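Local structure of probable sulfate-binding lipoprotein SubI (Mycobacterium tuberculosis, 6DDN) at residues A[91-99]-A[109-118]. The protein probably binds sulfate as the extracytoplasmic solute-binding lipoprotein of a mycobacterial sulfate uptake system. Sequence-based numbering, arbitrary orientation.
With SO4 (sulfate ion), chain E.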
loop_
_atom_site.group_PDB
_atom_site.type_symbol
_atom_site.label_atom_id
_atom_site.label_comp_id
_atom_site.label_asym_id
_atom_site.label_seq_id
_atom_site.Cartn_x
_atom_site.Cartn_y
_atom_site.Cartn_z
ATOM N N SER A 91 8.247 4.015 -0.682
ATOM C CA SER A 91 7.676 4.398 0.607
ATOM C C SER A 91 8.760 4.723 1.630
ATOM O O SER A 91 8.754 5.800 2.237
ATOM C CB SER A 91 6.764 3.286 1.124
ATOM O OG SER A 91 6.011 3.719 2.244
ATOM N N ALA A 92 9.703 3.799 1.834
ATOM C CA ALA A 92 10.752 4.022 2.826
ATOM C C ALA A 92 11.665 5.174 2.424
ATOM O O ALA A 92 12.103 5.953 3.279
ATOM C CB ALA A 92 11.560 2.742 3.035
ATOM N N ASP A 93 11.969 5.295 1.128
ATOM C CA ASP A 93 12.771 6.421 0.661
ATOM C C ASP A 93 12.068 7.744 0.930
ATOM O O ASP A 93 12.704 8.723 1.343
ATOM C CB ASP A 93 13.071 6.272 -0.831
ATOM C CG ASP A 93 14.100 5.196 -1.118
ATOM O OD1 ASP A 93 14.600 4.574 -0.156
ATOM O OD2 ASP A 93 14.411 4.976 -2.308
ATOM N N GLN A 94 10.754 7.794 0.704
ATOM C CA GLN A 94 10.002 9.014 0.979
ATOM C C GLN A 94 9.975 9.318 2.471
ATOM O O GLN A 94 10.051 10.486 2.874
ATOM C CB GLN A 94 8.582 8.891 0.429
ATOM C CG GLN A 94 8.502 8.852 -1.088
ATOM C CD GLN A 94 8.474 10.233 -1.711
ATOM O OE1 GLN A 94 7.411 10.837 -1.860
ATOM N NE2 GLN A 94 9.646 10.740 -2.083
ATOM N N SER A 95 9.869 8.283 3.307
ATOM C CA SER A 95 9.883 8.493 4.750
ATOM C C SER A 95 11.215 9.073 5.208
ATOM O O SER A 95 11.248 10.000 6.025
ATOM C CB SER A 95 9.591 7.180 5.474
ATOM O OG SER A 95 9.437 7.386 6.867
ATOM N N ARG A 96 12.324 8.543 4.689
ATOM C CA ARG A 96 13.634 9.067 5.056
ATOM C C ARG A 96 13.799 10.509 4.598
ATOM O O ARG A 96 14.358 11.337 5.326
ATOM C CB ARG A 96 14.734 8.186 4.467
ATOM C CG ARG A 96 14.936 6.902 5.233
ATOM C CD ARG A 96 15.809 5.921 4.480
ATOM N NE ARG A 96 15.461 4.550 4.839
ATOM C CZ ARG A 96 15.069 3.622 3.973
ATOM N NH1 ARG A 96 14.766 2.403 4.399
ATOM N NH2 ARG A 96 14.987 3.908 2.680
ATOM N N GLY A 97 13.320 10.824 3.393
ATOM C CA GLY A 97 13.411 12.190 2.905
ATOM C C GLY A 97 12.819 13.195 3.871
ATOM O O GLY A 97 13.470 14.171 4.250
ATOM N N VAL A 98 11.570 12.969 4.287
ATOM C CA VAL A 98 10.918 13.896 5.207
ATOM C C VAL A 98 11.607 13.878 6.565
ATOM O O VAL A 98 11.737 14.917 7.223
ATOM C CB VAL A 98 9.421 13.568 5.330
ATOM C CG1 VAL A 98 8.712 14.645 6.136
ATOM C CG2 VAL A 98 8.792 13.419 3.954
ATOM N N ALA A 99 12.057 12.700 7.007
ATOM C CA ALA A 99 12.775 12.612 8.272
ATOM C C ALA A 99 14.005 13.505 8.279
ATOM O O ALA A 99 14.388 14.026 9.332
ATOM C CB ALA A 99 13.174 11.164 8.555
ATOM N N PHE A 109 2.000 6.807 3.680
ATOM C CA PHE A 109 3.008 5.816 3.343
ATOM C C PHE A 109 2.382 4.434 3.208
ATOM O O PHE A 109 1.238 4.195 3.598
ATOM C CB PHE A 109 4.125 5.819 4.390
ATOM C CG PHE A 109 4.969 7.058 4.355
ATOM C CD1 PHE A 109 5.225 7.696 3.151
ATOM C CD2 PHE A 109 5.493 7.597 5.518
ATOM C CE1 PHE A 109 5.997 8.843 3.104
ATOM C CE2 PHE A 109 6.267 8.745 5.478
ATOM C CZ PHE A 109 6.518 9.368 4.269
ATOM N N SER A 110 3.160 3.522 2.620
ATOM C CA SER A 110 2.666 2.173 2.368
ATOM C C SER A 110 2.428 1.415 3.665
ATOM O O SER A 110 1.430 0.696 3.796
ATOM C CB SER A 110 3.655 1.414 1.484
ATOM O OG SER A 110 3.311 0.043 1.396
ATOM N N VAL A 111 3.328 1.560 4.635
ATOM C CA VAL A 111 3.290 0.773 5.858
ATOM C C VAL A 111 3.472 1.689 7.061
ATOM O O VAL A 111 4.114 2.742 6.977
ATOM C CB VAL A 111 4.366 -0.334 5.849
ATOM C CG1 VAL A 111 4.076 -1.350 4.756
ATOM C CG2 VAL A 111 5.746 0.276 5.653
ATOM N N GLU A 112 2.900 1.272 8.191
ATOM C CA GLU A 112 3.006 2.056 9.420
ATOM C C GLU A 112 4.442 2.332 9.860
ATOM O O GLU A 112 4.696 3.447 10.349
ATOM C CB GLU A 112 2.224 1.357 10.541
ATOM C CG GLU A 112 2.279 2.068 11.889
ATOM C CD GLU A 112 3.439 1.606 12.751
ATOM O OE1 GLU A 112 3.812 2.340 13.690
ATOM O OE2 GLU A 112 3.982 0.514 12.484
ATOM N N PRO A 113 5.400 1.396 9.756
ATOM C CA PRO A 113 6.791 1.732 10.119
ATOM C C PRO A 113 7.304 3.017 9.491
ATOM O O PRO A 113 8.066 3.754 10.131
ATOM C CB PRO A 113 7.577 0.518 9.616
ATOM C CG PRO A 113 6.618 -0.598 9.692
ATOM C CD PRO A 113 5.242 -0.050 9.503
ATOM N N ASP A 114 6.902 3.307 8.253
ATOM C CA ASP A 114 7.335 4.535 7.601
ATOM C C ASP A 114 6.723 5.773 8.244
ATOM O O ASP A 114 7.208 6.885 8.006
ATOM C CB ASP A 114 6.999 4.478 6.112
ATOM C CG ASP A 114 7.799 3.418 5.378
ATOM O OD1 ASP A 114 8.964 3.182 5.762
ATOM O OD2 ASP A 114 7.266 2.818 4.422
ATOM N N ILE A 115 5.674 5.607 9.045
ATOM C CA ILE A 115 5.178 6.700 9.877
ATOM C C ILE A 115 5.922 6.751 11.204
ATOM O O ILE A 115 6.240 7.833 11.703
ATOM C CB ILE A 115 3.657 6.563 10.092
ATOM C CG1 ILE A 115 2.916 6.600 8.754
ATOM C CG2 ILE A 115 3.148 7.668 10.996
ATOM C CD1 ILE A 115 3.019 7.926 8.034
ATOM N N ALA A 116 6.221 5.581 11.777
ATOM C CA ALA A 116 6.927 5.529 13.053
ATOM C C ALA A 116 8.310 6.158 12.963
ATOM O O ALA A 116 8.774 6.767 13.935
ATOM C CB ALA A 116 7.030 4.081 13.533
ATOM N N ARG A 117 8.987 6.016 11.820
ATOM C CA ARG A 117 10.279 6.674 11.649
ATOM C C ARG A 117 10.147 8.182 11.813
ATOM O O ARG A 117 10.992 8.822 12.450
ATOM C CB ARG A 117 10.874 6.333 10.283
ATOM C CG ARG A 117 12.175 7.074 9.984
ATOM C CD ARG A 117 12.627 6.898 8.541
ATOM N NE ARG A 117 13.070 5.536 8.258
ATOM C CZ ARG A 117 12.326 4.623 7.643
ATOM N NH1 ARG A 117 12.809 3.407 7.427
ATOM N NH2 ARG A 117 11.099 4.924 7.240
ATOM N N LEU A 118 9.084 8.765 11.254
ATOM C CA LEU A 118 8.865 10.200 11.402
ATOM C C LEU A 118 8.484 10.566 12.830
ATOM O O LEU A 118 8.826 11.658 13.299
ATOM C CB LEU A 118 7.787 10.670 10.430
ATOM C CG LEU A 118 8.115 10.456 8.954
ATOM C CD1 LEU A 118 7.240 11.344 8.113
ATOM C CD2 LEU A 118 9.578 10.746 8.682
HETATM S S SO4 E . 16.469 3.862 8.341
HETATM O O1 SO4 E . 16.558 5.312 8.478
HETATM O O2 SO4 E . 16.337 3.513 6.929
HETATM O O3 SO4 E . 17.676 3.243 8.880
HETATM O O4 SO4 E . 15.307 3.371 9.075
#
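Ser91 and Ser95, one helical turn apart, both carry OG opposite the backbone N (chi1 -170° and -173°), which aims the two hydroxyls at segment 109-118. Ser91 OG gives its proton to Asp114 OD2 (2.7 Å), reaching that oxygen from above the carboxylate plane, and accepts Ser110 N at 2.9 Å, so the loop ahead of helix 113-120 is pinned to the start of helix 91-99. Ser110 OG hydrogen-bonds Tyr236 OH beside another bound sulfate. Ser95 OG donates to Asp114 O (2.6 Å) on a lone pair in the carbonyl plane and receives a weak bond from Arg117 NH2. That same NH2 forms a salt bridge with Asp114 OD1, which lies in the guanidinium plane, at 3.1 Å; the two acceptors at this edge help fix the group's rotation. Arg117 fits as a knob among Ala92, Ser95, Arg96 and Ala99, and its NE and NH1 grip O4 of a sulfate, probably from the crystallisation liquor, whose O2 meets Arg96; the anion bridges the two guanidinium groups. Ser95 CB also makes an off-centre CH-pi contact with the Phe109 ring, and Leu118 CD2 packs on Ala99 CB (3.6 Å). The axes of segments 91-99 and 113-118 run nearly parallel, 11° apart and 9.1 Å at closest approach. Helix 91-99 forms the beta-alpha-beta crossover from strand 83-88 to 106-108, helix 113-120 following; Val57 of strand 53-58 touches Val98 and Phe109, and Val107 of strand 106-108 backs Leu118.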